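PDB 5VHV: alkylpurine DNA glycosylase AlkC from Pseudomonas fluorescens, which excises alkylated purine bases from damaged DNA as a base excision repair glycosylase that works without flipping the nucleotide out of the helix. Local coordinates for residues 139-148 / 180-189; 335-343 / 353-361. One frame throughout, in Å; residues are numbered along the deposited sequence. Where two conformers were deposited one is given.

Contact 1: 139-148 / 180-189; sequences SQDDNEHVRR and HLKADSSLYV. With nucleotides of chain C.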
loop_
_atom_site.group_PDB
_atom_site.type_symbol
_atom_site.label_atom_id
_atom_site.label_comp_id
_atom_site.label_asym_id
_atom_site.label_seq_id
_atom_site.Cartn_x
_atom_site.Cartn_y
_atom_site.Cartn_z
ATOM N N SER A 139 -1.971 -18.928 4.318
ATOM C CA SER A 139 -0.907 -18.685 3.354
ATOM C C SER A 139 -0.669 -19.877 2.440
ATOM O O SER A 139 0.019 -19.728 1.422
ATOM C CB SER A 139 0.391 -18.315 4.079
ATOM O OG SER A 139 1.052 -19.456 4.635
ATOM N N GLN A 140 -1.209 -21.044 2.787
ATOM C CA GLN A 140 -1.107 -22.250 1.992
ATOM C C GLN A 140 -2.427 -22.616 1.328
ATOM O O GLN A 140 -2.542 -23.693 0.746
ATOM C CB GLN A 140 -0.599 -23.380 2.885
ATOM C CG GLN A 140 0.733 -23.036 3.539
ATOM C CD GLN A 140 1.023 -23.907 4.735
ATOM O OE1 GLN A 140 0.744 -23.551 5.884
ATOM N NE2 GLN A 140 1.574 -25.063 4.467
ATOM N N ASP A 141 -3.404 -21.715 1.348
ATOM C CA ASP A 141 -4.715 -21.982 0.768
ATOM C C ASP A 141 -4.653 -22.006 -0.757
ATOM O O ASP A 141 -3.828 -21.328 -1.373
ATOM C CB ASP A 141 -5.700 -20.898 1.207
ATOM C CG ASP A 141 -7.140 -21.335 1.089
ATOM O OD1 ASP A 141 -7.600 -22.012 2.026
ATOM O OD2 ASP A 141 -7.813 -21.021 0.073
ATOM N N ASP A 142 -5.580 -22.760 -1.367
ATOM C CA ASP A 142 -5.682 -22.789 -2.828
ATOM C C ASP A 142 -6.133 -21.450 -3.408
ATOM O O ASP A 142 -5.867 -21.171 -4.584
ATOM C CB ASP A 142 -6.680 -23.865 -3.267
ATOM C CG ASP A 142 -6.209 -25.268 -2.970
ATOM O OD1 ASP A 142 -4.987 -25.479 -2.881
ATOM O OD2 ASP A 142 -7.071 -26.161 -2.843
ATOM N N ASN A 143 -6.868 -20.651 -2.635
ATOM C CA ASN A 143 -7.499 -19.436 -3.141
ATOM C C ASN A 143 -6.557 -18.245 -2.985
ATOM O O ASN A 143 -6.105 -17.943 -1.878
ATOM C CB ASN A 143 -8.814 -19.189 -2.411
ATOM C CG ASN A 143 -9.615 -18.019 -3.005
ATOM O OD1 ASN A 143 -9.054 -16.999 -3.393
ATOM N ND2 ASN A 143 -10.918 -18.197 -3.121
ATOM N N GLU A 144 -6.267 -17.568 -4.096
ATOM C CA GLU A 144 -5.333 -16.448 -4.046
ATOM C C GLU A 144 -5.833 -15.329 -3.139
ATOM O O GLU A 144 -5.014 -14.629 -2.536
ATOM C CB GLU A 144 -5.059 -15.911 -5.453
ATOM C CG GLU A 144 -6.202 -15.172 -6.097
ATOM C CD GLU A 144 -5.835 -14.674 -7.486
ATOM O OE1 GLU A 144 -6.502 -15.063 -8.452
ATOM O OE2 GLU A 144 -4.860 -13.904 -7.622
ATOM N N HIS A 145 -7.159 -15.138 -3.017
ATOM C CA HIS A 145 -7.667 -14.119 -2.093
ATOM C C HIS A 145 -7.332 -14.449 -0.653
ATOM O O HIS A 145 -7.064 -13.543 0.152
ATOM C CB HIS A 145 -9.182 -13.968 -2.221
ATOM C CG HIS A 145 -9.614 -13.445 -3.542
ATOM N ND1 HIS A 145 -9.652 -12.098 -3.821
ATOM C CD2 HIS A 145 -10.030 -14.080 -4.661
ATOM C CE1 HIS A 145 -10.064 -11.924 -5.064
ATOM N NE2 HIS A 145 -10.290 -13.111 -5.600
ATOM N N VAL A 146 -7.326 -15.734 -0.316
ATOM C CA VAL A 146 -7.042 -16.134 1.054
ATOM C C VAL A 146 -5.545 -16.023 1.344
ATOM O O VAL A 146 -5.138 -15.560 2.414
ATOM C CB VAL A 146 -7.602 -17.555 1.277
ATOM C CG1 VAL A 146 -7.245 -18.110 2.672
ATOM C CG2 VAL A 146 -9.131 -17.543 1.058
ATOM N N ARG A 147 -4.697 -16.397 0.389
ATOM C CA ARG A 147 -3.260 -16.219 0.571
ATOM C C ARG A 147 -2.910 -14.748 0.690
ATOM O O ARG A 147 -2.076 -14.361 1.521
ATOM C CB ARG A 147 -2.494 -16.850 -0.586
ATOM C CG ARG A 147 -2.679 -18.380 -0.682
ATOM C CD ARG A 147 -1.596 -19.040 -1.505
ATOM N NE ARG A 147 -1.444 -18.498 -2.869
ATOM C CZ ARG A 147 -2.275 -18.761 -3.877
ATOM N NH1 ARG A 147 -3.341 -19.537 -3.698
ATOM N NH2 ARG A 147 -2.038 -18.237 -5.071
ATOM N N ARG A 148 -3.546 -13.908 -0.126
ATOM C CA ARG A 148 -3.260 -12.479 -0.072
ATOM C C ARG A 148 -3.632 -11.890 1.282
ATOM O O ARG A 148 -2.904 -11.050 1.831
ATOM C CB ARG A 148 -3.989 -11.776 -1.225
ATOM C CG ARG A 148 -3.629 -10.298 -1.404
ATOM C CD ARG A 148 -4.501 -9.363 -0.557
ATOM N NE ARG A 148 -4.288 -7.975 -0.972
ATOM C CZ ARG A 148 -4.917 -6.919 -0.470
ATOM N NH1 ARG A 148 -5.835 -7.072 0.490
ATOM N NH2 ARG A 148 -4.634 -5.702 -0.951
ATOM N N HIS A 180 6.509 -18.684 2.279
ATOM C CA HIS A 180 5.636 -19.544 1.491
ATOM C C HIS A 180 5.176 -18.850 0.218
ATOM O O HIS A 180 4.831 -19.521 -0.758
ATOM C CB HIS A 180 4.392 -19.963 2.269
ATOM C CG HIS A 180 4.647 -20.917 3.394
ATOM N ND1 HIS A 180 3.909 -20.898 4.560
ATOM C CD2 HIS A 180 5.524 -21.940 3.521
ATOM C CE1 HIS A 180 4.336 -21.855 5.365
ATOM N NE2 HIS A 180 5.314 -22.502 4.758
ATOM N N LEU A 181 5.129 -17.515 0.220
ATOM C CA LEU A 181 4.505 -16.760 -0.860
ATOM C C LEU A 181 5.514 -16.072 -1.785
ATOM O O LEU A 181 5.097 -15.362 -2.711
ATOM C CB LEU A 181 3.540 -15.725 -0.253
ATOM C CG LEU A 181 2.412 -16.283 0.628
ATOM C CD1 LEU A 181 1.571 -15.148 1.267
ATOM C CD2 LEU A 181 1.495 -17.206 -0.155
ATOM N N LYS A 182 6.828 -16.284 -1.587
ATOM C CA LYS A 182 7.856 -15.492 -2.271
ATOM C C LYS A 182 7.986 -15.836 -3.748
ATOM O O LYS A 182 8.756 -15.172 -4.456
ATOM C CB LYS A 182 9.220 -15.683 -1.612
ATOM C CG LYS A 182 9.857 -17.060 -1.838
ATOM C CD LYS A 182 11.159 -17.164 -1.052
ATOM C CE LYS A 182 11.795 -18.533 -1.157
ATOM N NZ LYS A 182 11.002 -19.565 -0.441
ATOM N N ALA A 183 7.290 -16.874 -4.217
ATOM C CA ALA A 183 7.224 -17.177 -5.642
ATOM C C ALA A 183 5.786 -17.435 -6.064
ATOM O O ALA A 183 5.536 -18.232 -6.967
ATOM C CB ALA A 183 8.111 -18.371 -5.999
ATOM N N ASP A 184 4.831 -16.755 -5.427
ATOM C CA ASP A 184 3.424 -17.051 -5.662
ATOM C C ASP A 184 3.055 -16.753 -7.110
ATOM O O ASP A 184 3.539 -15.787 -7.709
ATOM C CB ASP A 184 2.545 -16.236 -4.718
ATOM C CG ASP A 184 1.178 -16.853 -4.533
ATOM O OD1 ASP A 184 0.318 -16.663 -5.418
ATOM O OD2 ASP A 184 0.982 -17.554 -3.515
ATOM N N SER A 185 2.180 -17.598 -7.669
ATOM C CA SER A 185 1.733 -17.435 -9.045
ATOM C C SER A 185 0.772 -16.264 -9.213
ATOM O O SER A 185 0.539 -15.829 -10.348
ATOM C CB SER A 185 1.061 -18.730 -9.536
ATOM O OG SER A 185 -0.070 -19.037 -8.736
ATOM N N SER A 186 0.219 -15.740 -8.121
ATOM C CA SER A 186 -0.775 -14.671 -8.162
ATOM C C SER A 186 -0.100 -13.308 -8.029
ATOM O O SER A 186 0.568 -13.040 -7.030
ATOM C CB SER A 186 -1.784 -14.845 -7.025
ATOM O OG SER A 186 -2.497 -13.632 -6.753
ATOM N N LEU A 187 -0.319 -12.427 -9.008
ATOM C CA LEU A 187 0.181 -11.056 -8.886
ATOM C C LEU A 187 -0.383 -10.364 -7.651
ATOM O O LEU A 187 0.317 -9.604 -6.972
ATOM C CB LEU A 187 -0.186 -10.264 -10.144
ATOM C CG LEU A 187 0.201 -8.788 -10.148
ATOM C CD1 LEU A 187 1.690 -8.587 -9.952
ATOM C CD2 LEU A 187 -0.274 -8.145 -11.460
ATOM N N TYR A 188 -1.671 -10.574 -7.386
ATOM C CA TYR A 188 -2.327 -10.014 -6.209
ATOM C C TYR A 188 -1.560 -10.369 -4.946
ATOM O O TYR A 188 -1.269 -9.506 -4.104
ATOM C CB TYR A 188 -3.749 -10.559 -6.164
ATOM C CG TYR A 188 -4.680 -9.955 -5.139
ATOM C CD1 TYR A 188 -4.717 -8.581 -4.907
ATOM C CD2 TYR A 188 -5.581 -10.756 -4.458
ATOM C CE1 TYR A 188 -5.601 -8.037 -3.994
ATOM C CE2 TYR A 188 -6.454 -10.227 -3.543
ATOM C CZ TYR A 188 -6.468 -8.859 -3.325
ATOM O OH TYR A 188 -7.356 -8.320 -2.436
ATOM N N VAL A 189 -1.197 -11.643 -4.814
ATOM C CA VAL A 189 -0.402 -12.068 -3.667
ATOM C C VAL A 189 0.980 -11.422 -3.707
ATOM O O VAL A 189 1.489 -10.943 -2.680
ATOM C CB VAL A 189 -0.307 -13.605 -3.623
ATOM C CG1 VAL A 189 0.661 -14.062 -2.488
ATOM C CG2 VAL A 189 -1.690 -14.204 -3.417
ATOM P P DG C 8 -3.345 -3.652 -3.820
ATOM O OP1 DG C 8 -3.591 -5.081 -3.773
ATOM O OP2 DG C 8 -2.121 -3.104 -4.509
ATOM O "O5'" DG C 8 -4.547 -2.837 -4.422
ATOM C "C5'" DG C 8 -5.878 -3.099 -3.981
ATOM C "C4'" DG C 8 -6.817 -2.086 -4.577
ATOM O "O4'" DG C 8 -6.383 -0.732 -4.272
ATOM C "C3'" DG C 8 -6.929 -2.154 -6.084
ATOM O "O3'" DG C 8 -8.295 -1.914 -6.426
ATOM C "C2'" DG C 8 -5.955 -1.065 -6.572
ATOM C "C1'" DG C 8 -6.031 -0.030 -5.461
ATOM N N9 DG C 8 -4.799 0.665 -5.134
ATOM C C8 DG C 8 -3.603 0.088 -4.815
ATOM N N7 DG C 8 -2.698 0.945 -4.449
ATOM C C5 DG C 8 -3.353 2.163 -4.484
ATOM C C6 DG C 8 -2.878 3.466 -4.196
ATOM O O6 DG C 8 -1.752 3.801 -3.801
ATOM N N1 DG C 8 -3.859 4.424 -4.379
ATOM C C2 DG C 8 -5.122 4.172 -4.802
ATOM N N2 DG C 8 -5.919 5.240 -4.942
ATOM N N3 DG C 8 -5.584 2.954 -5.076
ATOM C C4 DG C 8 -4.647 2.007 -4.900
HETATM O O HOH W 1 -3.714 -11.999 -9.336
HETATM O O HOH W 2 -9.392 -10.114 -1.858
HETATM O O HOH W 3 -2.153 -7.175 -2.821
#
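R148 lays its side chain over one face of the Y188 ring: CG sits 3.5 Å from the ring centroid in a CH-pi contact, and the guanidinium runs on nearly parallel to the ring, 13° between planes. The bend at chi2 (-88°) turns the chain along the ring toward the DNA, where NH2 donates to OP1 of DG8 of chain C at 3.1 Å. Water 3, held by R148 NE and Y188 O, donates to the same phosphate oxygen, and E117 takes R148 NH1. R147 grips D184 side-on in a nearly coplanar salt bridge, NE to OD2 at 2.7 Å and NH2 to OD1 at 2.9 Å, both on syn lone pairs. D184 OD1 uses its anti lone pair for S186 N, closing an Asx turn, while R147 NH1 binds D141 O; the guanidinium is thus fixed at both ends. S186 OG donates to E144 OE2 at 2.5 Å and, as N-cap, accepts from V189 N. V189 CG2 packs against E144 O and R147 CB. Such packing of helix starts against each other, 144-152 on 187-201, with a basic side chain turned to a DNA phosphate, fits the helical-repeat scaffold of the DNA alkylation repair family.

Contact 2: 335-343 / 353-361; sequences KHYPGRHVV and GSAEFELRA. With nucleotides of chain C.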
loop_
_atom_site.group_PDB
_atom_site.type_symbol
_atom_site.label_atom_id
_atom_site.label_comp_id
_atom_site.label_asym_id
_atom_site.label_seq_id
_atom_site.Cartn_x
_atom_site.Cartn_y
_atom_site.Cartn_z
ATOM N N LYS A 335 2.161 20.944 0.544
ATOM C CA LYS A 335 2.137 22.391 0.390
ATOM C C LYS A 335 3.555 22.889 0.131
ATOM O O LYS A 335 4.530 22.330 0.644
ATOM C CB LYS A 335 1.567 23.057 1.645
ATOM C CG LYS A 335 1.462 24.575 1.563
ATOM C CD LYS A 335 0.614 25.130 2.718
ATOM C CE LYS A 335 0.830 26.617 2.940
ATOM N NZ LYS A 335 0.314 27.470 1.839
ATOM N N HIS A 336 3.663 23.940 -0.679
ATOM C CA HIS A 336 4.954 24.482 -1.071
ATOM C C HIS A 336 5.160 25.865 -0.469
ATOM O O HIS A 336 4.210 26.583 -0.131
ATOM C CB HIS A 336 5.101 24.555 -2.595
ATOM C CG HIS A 336 4.946 23.225 -3.264
ATOM N ND1 HIS A 336 3.715 22.627 -3.441
ATOM C CD2 HIS A 336 5.861 22.350 -3.745
ATOM C CE1 HIS A 336 3.876 21.448 -4.016
ATOM N NE2 HIS A 336 5.166 21.259 -4.226
ATOM N N TYR A 337 6.438 26.220 -0.350
ATOM C CA TYR A 337 6.862 27.454 0.278
ATOM C C TYR A 337 7.941 28.089 -0.585
ATOM O O TYR A 337 8.742 27.371 -1.199
ATOM C CB TYR A 337 7.385 27.164 1.676
ATOM C CG TYR A 337 6.313 26.527 2.533
ATOM C CD1 TYR A 337 6.078 25.163 2.484
ATOM C CD2 TYR A 337 5.514 27.306 3.356
ATOM C CE1 TYR A 337 5.082 24.579 3.266
ATOM C CE2 TYR A 337 4.521 26.743 4.129
ATOM C CZ TYR A 337 4.309 25.372 4.080
ATOM O OH TYR A 337 3.320 24.806 4.856
ATOM N N PRO A 338 7.979 29.415 -0.662
ATOM C CA PRO A 338 8.871 30.070 -1.622
ATOM C C PRO A 338 10.333 29.947 -1.233
ATOM O O PRO A 338 10.682 29.860 -0.058
ATOM C CB PRO A 338 8.423 31.535 -1.578
ATOM C CG PRO A 338 7.810 31.696 -0.220
ATOM C CD PRO A 338 7.138 30.386 0.060
ATOM N N GLY A 339 11.192 29.939 -2.252
ATOM C CA GLY A 339 12.623 29.982 -2.066
ATOM C C GLY A 339 13.341 29.019 -2.991
ATOM O O GLY A 339 12.769 28.450 -3.928
ATOM N N ARG A 340 14.616 28.830 -2.678
ATOM C CA ARG A 340 15.516 28.014 -3.480
ATOM C C ARG A 340 15.240 26.539 -3.241
ATOM O O ARG A 340 15.324 26.060 -2.104
ATOM C CB ARG A 340 16.969 28.365 -3.137
ATOM C CG ARG A 340 18.035 27.444 -3.761
ATOM C CD ARG A 340 19.445 27.808 -3.235
ATOM N NE ARG A 340 19.758 29.180 -3.572
ATOM C CZ ARG A 340 20.376 30.044 -2.781
ATOM N NH1 ARG A 340 20.792 29.700 -1.558
ATOM N NH2 ARG A 340 20.571 31.277 -3.223
ATOM N N HIS A 341 14.934 25.824 -4.320
ATOM C CA HIS A 341 14.706 24.388 -4.300
ATOM C C HIS A 341 15.852 23.720 -5.046
ATOM O O HIS A 341 16.063 23.987 -6.235
ATOM C CB HIS A 341 13.370 24.039 -4.951
ATOM C CG HIS A 341 12.181 24.326 -4.085
ATOM N ND1 HIS A 341 11.828 25.606 -3.708
ATOM C CD2 HIS A 341 11.259 23.500 -3.525
ATOM C CE1 HIS A 341 10.750 25.556 -2.943
ATOM N NE2 HIS A 341 10.383 24.291 -2.815
ATOM N N VAL A 342 16.587 22.858 -4.358
ATOM C CA VAL A 342 17.734 22.174 -4.950
ATOM C C VAL A 342 17.297 20.792 -5.430
ATOM O O VAL A 342 16.577 20.077 -4.726
ATOM C CB VAL A 342 18.897 22.082 -3.949
ATOM C CG1 VAL A 342 20.099 21.375 -4.597
ATOM C CG2 VAL A 342 19.297 23.483 -3.466
ATOM N N VAL A 343 17.756 20.418 -6.627
ATOM C CA VAL A 343 17.420 19.154 -7.294
ATOM C C VAL A 343 18.716 18.379 -7.471
ATOM O O VAL A 343 19.676 18.911 -8.051
ATOM C CB VAL A 343 16.744 19.391 -8.654
ATOM C CG1 VAL A 343 16.354 18.071 -9.312
ATOM C CG2 VAL A 343 15.528 20.270 -8.481
ATOM N N GLY A 353 25.208 15.345 -9.428
ATOM C CA GLY A 353 25.167 16.768 -9.706
ATOM C C GLY A 353 23.896 17.346 -9.137
ATOM O O GLY A 353 23.010 16.619 -8.675
ATOM N N SER A 354 23.818 18.677 -9.166
ATOM C CA SER A 354 22.636 19.360 -8.662
ATOM C C SER A 354 22.356 20.604 -9.490
ATOM O O SER A 354 23.235 21.155 -10.154
ATOM C CB SER A 354 22.807 19.746 -7.187
ATOM O OG SER A 354 23.984 20.511 -7.020
ATOM N N ALA A 355 21.104 21.046 -9.420
ATOM C CA ALA A 355 20.663 22.284 -10.044
ATOM C C ALA A 355 19.581 22.876 -9.157
ATOM O O ALA A 355 19.185 22.282 -8.157
ATOM C CB ALA A 355 20.166 22.058 -11.475
ATOM N N GLU A 356 19.133 24.078 -9.495
ATOM C CA GLU A 356 18.241 24.803 -8.601
ATOM C C GLU A 356 17.090 25.394 -9.395
ATOM O O GLU A 356 17.241 25.750 -10.562
ATOM C CB GLU A 356 18.953 25.957 -7.869
ATOM C CG GLU A 356 20.185 25.571 -7.088
ATOM C CD GLU A 356 21.399 25.375 -7.967
ATOM O OE1 GLU A 356 21.707 26.272 -8.786
ATOM O OE2 GLU A 356 22.039 24.305 -7.843
ATOM N N PHE A 357 15.955 25.538 -8.733
ATOM C CA PHE A 357 14.922 26.448 -9.206
ATOM C C PHE A 357 14.388 27.242 -8.026
ATOM O O PHE A 357 14.371 26.765 -6.890
ATOM C CB PHE A 357 13.785 25.718 -9.932
ATOM C CG PHE A 357 12.935 24.821 -9.062
ATOM C CD1 PHE A 357 13.280 23.494 -8.840
ATOM C CD2 PHE A 357 11.747 25.289 -8.508
ATOM C CE1 PHE A 357 12.483 22.669 -8.061
ATOM C CE2 PHE A 357 10.951 24.473 -7.751
ATOM C CZ PHE A 357 11.313 23.152 -7.530
ATOM N N GLU A 358 13.951 28.464 -8.317
ATOM C CA GLU A 358 13.364 29.341 -7.319
ATOM C C GLU A 358 11.850 29.314 -7.460
ATOM O O GLU A 358 11.326 29.517 -8.560
ATOM C CB GLU A 358 13.870 30.768 -7.491
ATOM C CG GLU A 358 13.375 31.727 -6.421
ATOM C CD GLU A 358 14.212 31.698 -5.140
ATOM O OE1 GLU A 358 15.323 31.102 -5.119
ATOM O OE2 GLU A 358 13.744 32.294 -4.150
ATOM N N LEU A 359 11.164 29.079 -6.355
ATOM C CA LEU A 359 9.708 29.164 -6.300
ATOM C C LEU A 359 9.348 30.531 -5.728
ATOM O O LEU A 359 9.799 30.889 -4.631
ATOM C CB LEU A 359 9.117 28.032 -5.453
ATOM C CG LEU A 359 7.608 28.022 -5.257
ATOM C CD1 LEU A 359 6.898 27.971 -6.601
ATOM C CD2 LEU A 359 7.202 26.813 -4.400
ATOM N N ARG A 360 8.581 31.312 -6.489
ATOM C CA ARG A 360 8.327 32.706 -6.128
ATOM C C ARG A 360 7.300 32.788 -5.007
ATOM O O ARG A 360 6.438 31.918 -4.869
ATOM C CB ARG A 360 7.814 33.507 -7.330
ATOM C CG ARG A 360 8.884 34.017 -8.274
ATOM C CD ARG A 360 8.327 35.142 -9.153
ATOM N NE ARG A 360 9.124 35.359 -10.355
ATOM C CZ ARG A 360 8.969 34.694 -11.497
ATOM N NH1 ARG A 360 8.039 33.755 -11.616
ATOM N NH2 ARG A 360 9.748 34.972 -12.530
ATOM N N ALA A 361 7.391 33.855 -4.210
ATOM C CA ALA A 361 6.399 34.107 -3.165
ATOM C C ALA A 361 5.074 34.563 -3.772
ATOM O O ALA A 361 5.054 35.225 -4.811
ATOM C CB ALA A 361 6.909 35.137 -2.188
ATOM P P DT C 3 4.557 21.960 6.187
ATOM O OP1 DT C 3 5.877 22.637 6.175
ATOM O OP2 DT C 3 3.524 22.205 5.174
ATOM O "O5'" DT C 3 4.717 20.377 6.232
ATOM C "C5'" DT C 3 5.685 19.836 7.070
ATOM C "C4'" DT C 3 5.612 18.326 7.087
ATOM O "O4'" DT C 3 4.372 17.896 7.673
ATOM C "C3'" DT C 3 5.643 17.657 5.715
ATOM O "O3'" DT C 3 6.958 17.243 5.419
ATOM C "C2'" DT C 3 4.654 16.477 5.844
ATOM C "C1'" DT C 3 4.192 16.559 7.298
ATOM N N1 DT C 3 2.768 16.208 7.562
ATOM C C2 DT C 3 2.484 15.066 8.283
ATOM O O2 DT C 3 3.340 14.281 8.650
ATOM N N3 DT C 3 1.156 14.858 8.530
ATOM C C4 DT C 3 0.104 15.664 8.158
ATOM O O4 DT C 3 -1.058 15.384 8.432
ATOM C C5 DT C 3 0.471 16.861 7.424
ATOM C C7 DT C 3 -0.580 17.811 6.959
ATOM C C6 DT C 3 1.770 17.075 7.172
#
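H341 and F357 face each other as an antiparallel hydrogen-bonded pair, one of three that join the strands. H341 N donates to F357 O at 2.8 Å and F357 N returns a bond to H341 O; G339 with L359 and V343 with A355 are linked in the same reciprocal way. In the non-hydrogen-bonded pairs between them, CA-H...O contacts such as E356 CA to H341 O (3.3 Å) add to the backbone match.

A further polar bond comes from the H341 ring, whose ND1 donates to G339 O at 3.0 Å. That oxygen therefore takes two donors, L359 N and H341 ND1, from opposite faces of its carbonyl plane. With an alanine at H341, G339 O would probably lose its second donor and L359 CB the imidazole it lies against, while the CB over F357 would remain.

Apolar contacts line the face carrying H341, V343, F357 and L359. With its CG between the backbone N and carbonyl carbon (chi1 67°), F357 swings its ring across to H341, whose CB lies over it, 3.6 Å from the centroid. The two rings are nearly parallel but slid apart, with little overlap. V343 CG2 meets the phenyl edge at CE1 (3.9 Å), and V260 of the neighbouring strand 253-265 and I271 of strand 270-279 also touch F357. L359 CB lies near H341 CE1, while its CD2 reaches H336 CB at 3.6 Å. At the open end, P338 CB packs on A361.

Near the start of this segment, Y337 OH donates to OP2 of DT3 of chain C at 2.6 Å. Paired backbone and apolar side chains thus hold the hairpin together, and the tyrosine hydroxyl at its margin meets the DNA through a phosphate oxygen, a bond that reads no base.

In the fold
Contact 1 joins the helix beginning at 144 to the ends of helices 175-181 and 187-201; contact 2 joins two neighbouring strands of the C-terminal sheet, 339-347 and 350-359. They share no element, and their centres lie 45 Å apart on opposite sides of the chain's centre. Both are partly buried and both reach the same DNA strand, at separate phosphates. Their chemistry follows the fold: between helices, charged and capping side chains do the polar work, whereas in the sheet the backbone does most of it and one face adds aromatic and aliphatic cover. An arginine meets DNA in the first, a neutral hydroxyl in the second.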